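Tail fiber protein (Pseudomonas aeruginosa, PDB 6CL6) forms the trimeric receptor-binding fiber of the R2 pyocin, a contractile injection system, and probably recognises the surface of target Pseudomonas cells. Local coordinates at the calcium ion site. Coordinates in Å, arbitrary orientation; residue numbers count along the deposited sequence, not the author numbering. Chains: chain A/B, Tail fiber protein.

The calcium ion site. Residues chain A 309, 339-340, 358-360; chain B 337-339. With CA (calcium ion), chain C.
This calcium site looks structural: the ion joins two chains of the fiber and its protein ligands are a carboxylate and two backbone carbonyls, with no catalytic group evident. At least seven oxygens surround the metal. A:Asp309 binds through one carboxylate oxygen, OD1, 2.4 Å from CA. Its CG lies beside the backbone N and anti to the carbonyl carbon (chi1 -68°), and the carboxylate turns OD2 off the metal. OD2 instead meets metal-bound water 4 at 2.7 Å, which should help fix the carboxylate's rotation. The carbonyl O of A:Gly358 lies 2.4 Å from CA. Chain B supplies the carbonyl O of B:Pro337, 2.2 Å from CA. B:Pro337 CB also packs alongside A:Asp309 CB, at 3.5 Å.

Four waters complete the observed shell; waters 1, 2 and 4 connect it to further protein oxygens. Water 1 is held by the hydroxyl OG1 of A:Thr339, at 2.9 Å, and by the carbonyl O of A:Asp340. Water 2 links the carboxylate OD2 of A:Asp340 to the carbonyl O of B:Thr339, 2.7 Å from the water, bridging the chains again. The methyl CG2 of A:Thr339 sits over the centre of the A:Phe360 ring, 3.6 Å above its plane, probably helping aim OG1 at water 1.

The site lies in loops at the fiber end far from the N-terminus: A:Asp309 precedes strand 310-315, A:Gly358 follows strand 352-357, and B:Pro337 to B:Thr339 lie between strands 324-331 and 343-346.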
ATOM      1  N   ASP A 309     -24.812 110.732 -24.001  1.00 19.68           N
ATOM      2  CA  ASP A 309     -26.266 110.601 -24.139  1.00 15.16           C
ATOM      3  C   ASP A 309     -26.656 109.637 -25.255  1.00 24.79           C
ATOM      4  O   ASP A 309     -27.563 109.912 -26.033  1.00 21.02           O
ATOM      5  CB  ASP A 309     -26.905 111.997 -24.410  1.00 17.89           C
ATOM      6  CG  ASP A 309     -26.812 112.946 -23.229  1.00 28.35           C
ATOM      7  OD1 ASP A 309     -26.886 112.494 -22.059  1.00 23.90           O
ATOM      8  OD2 ASP A 309     -26.684 114.171 -23.476  1.00 27.33           O
ATOM      9  N   THR A 339     -25.566 116.568 -13.162  1.00 15.92           N
ATOM     10  CA  THR A 339     -26.385 116.084 -14.253  1.00 17.27           C
ATOM     11  C   THR A 339     -26.642 114.589 -14.081  1.00 14.85           C
ATOM     12  O   THR A 339     -26.088 113.954 -13.201  1.00 19.88           O
ATOM     13  CB  THR A 339     -25.709 116.398 -15.607  1.00 18.75           C
ATOM     14  OG1 THR A 339     -26.632 116.151 -16.664  1.00 16.97           O
ATOM     15  CG2 THR A 339     -24.487 115.531 -15.812  1.00 14.20           C
ATOM     16  N   ASP A 340     -27.502 114.036 -14.947  1.00 14.98           N
ATOM     17  CA  ASP A 340     -27.766 112.610 -14.919  1.00 12.41           C
ATOM     18  C   ASP A 340     -26.557 111.818 -15.445  1.00 19.36           C
ATOM     19  O   ASP A 340     -25.850 112.240 -16.375  1.00 13.43           O
ATOM     20  CB  ASP A 340     -28.998 112.245 -15.735  1.00 27.15           C
ATOM     21  CG  ASP A 340     -29.194 110.714 -15.863  1.00 46.63           C
ATOM     22  OD1 ASP A 340     -29.720 110.092 -14.903  1.00 21.98           O
ATOM     23  OD2 ASP A 340     -28.817 110.116 -16.916  1.00 22.63           O
ATOM     24  N   GLY A 358     -26.330 107.642 -20.188  1.00 16.60           N
ATOM     25  CA  GLY A 358     -27.079 108.862 -19.935  1.00 14.16           C
ATOM     26  C   GLY A 358     -26.254 110.072 -19.578  1.00 13.98           C
ATOM     27  O   GLY A 358     -26.805 111.157 -19.515  1.00 13.82           O
ATOM     28  N   TYR A 359     -24.945 109.913 -19.358  1.00 16.31           N
ATOM     29  CA  TYR A 359     -24.095 111.051 -19.000  1.00 13.85           C
ATOM     30  C   TYR A 359     -23.787 111.876 -20.247  1.00 16.65           C
ATOM     31  O   TYR A 359     -23.593 111.311 -21.332  1.00 14.48           O
ATOM     32  CB  TYR A 359     -22.794 110.567 -18.388  1.00 17.58           C
ATOM     33  CG  TYR A 359     -21.888 111.678 -17.886  1.00 13.90           C
ATOM     34  CD1 TYR A 359     -22.349 112.619 -17.003  1.00 15.26           C
ATOM     35  CD2 TYR A 359     -20.546 111.732 -18.255  1.00 13.81           C
ATOM     36  CE1 TYR A 359     -21.518 113.643 -16.542  1.00 15.72           C
ATOM     37  CE2 TYR A 359     -19.717 112.699 -17.804  1.00 13.66           C
ATOM     38  CZ  TYR A 359     -20.208 113.674 -16.941  1.00 16.52           C
ATOM     39  OH  TYR A 359     -19.380 114.651 -16.482  1.00 20.48           O
ATOM     40  N   PHE A 360     -23.692 113.203 -20.084  1.00 15.55           N
ATOM     41  CA  PHE A 360     -23.599 114.123 -21.218  1.00 17.52           C
ATOM     42  C   PHE A 360     -22.181 114.312 -21.727  1.00 17.77           C
ATOM     43  O   PHE A 360     -21.789 115.422 -22.120  1.00 16.98           O
ATOM     44  CB  PHE A 360     -24.261 115.459 -20.867  1.00 20.76           C
ATOM     45  CG  PHE A 360     -23.614 116.267 -19.759  1.00 14.19           C
ATOM     46  CD1 PHE A 360     -22.436 115.908 -19.151  1.00 16.46           C
ATOM     47  CD2 PHE A 360     -24.241 117.450 -19.343  1.00 13.36           C
ATOM     48  CE1 PHE A 360     -21.858 116.699 -18.159  1.00 19.38           C
ATOM     49  CE2 PHE A 360     -23.670 118.258 -18.346  1.00 18.01           C
ATOM     50  CZ  PHE A 360     -22.481 117.895 -17.757  1.00 13.96           C
TER
ATOM     51  N   PRO B 337     -32.153 110.462 -22.874  1.00 16.94           N
ATOM     52  CA  PRO B 337     -30.949 110.833 -22.111  1.00 19.91           C
ATOM     53  C   PRO B 337     -30.895 112.302 -21.740  1.00 20.15           C
ATOM     54  O   PRO B 337     -29.886 112.745 -21.196  1.00 23.11           O
ATOM     55  CB  PRO B 337     -29.806 110.475 -23.073  1.00 29.65           C
ATOM     56  CG  PRO B 337     -30.406 110.668 -24.445  1.00 25.91           C
ATOM     57  CD  PRO B 337     -31.901 110.436 -24.328  1.00 26.28           C
ATOM     58  N   GLY B 338     -31.928 113.060 -22.032  1.00 20.03           N
ATOM     59  CA  GLY B 338     -32.036 114.410 -21.531  1.00 22.23           C
ATOM     60  C   GLY B 338     -32.645 114.514 -20.145  1.00 37.13           C
ATOM     61  O   GLY B 338     -32.854 115.631 -19.665  1.00 21.47           O
ATOM     62  N   THR B 339     -32.947 113.388 -19.490  1.00 28.81           N
ATOM     63  CA  THR B 339     -33.568 113.403 -18.162  1.00 18.63           C
ATOM     64  C   THR B 339     -32.846 112.376 -17.288  1.00 17.29           C
ATOM     65  O   THR B 339     -31.898 111.711 -17.725  1.00 20.66           O
ATOM     66  CB  THR B 339     -35.077 113.133 -18.252  1.00 27.23           C
ATOM     67  OG1 THR B 339     -35.723 113.464 -16.998  1.00 24.55           O
ATOM     68  CG2 THR B 339     -35.327 111.677 -18.576  1.00 24.04           C
TER
HETATM   69 CA    CA C 703     -28.006 113.131 -20.057  1.00 20.02          CA
HETATM   70  O   HOH W   1     -26.359 113.979 -18.509  1.00 13.34           O
HETATM   71  O   HOH W   2     -29.415 111.475 -18.840  1.00 33.64           O
HETATM   72  O   HOH W   3     -29.500 114.644 -18.972  1.00 18.05           O
HETATM   73  O   HOH W   4     -27.557 115.281 -21.218  1.00 15.40           O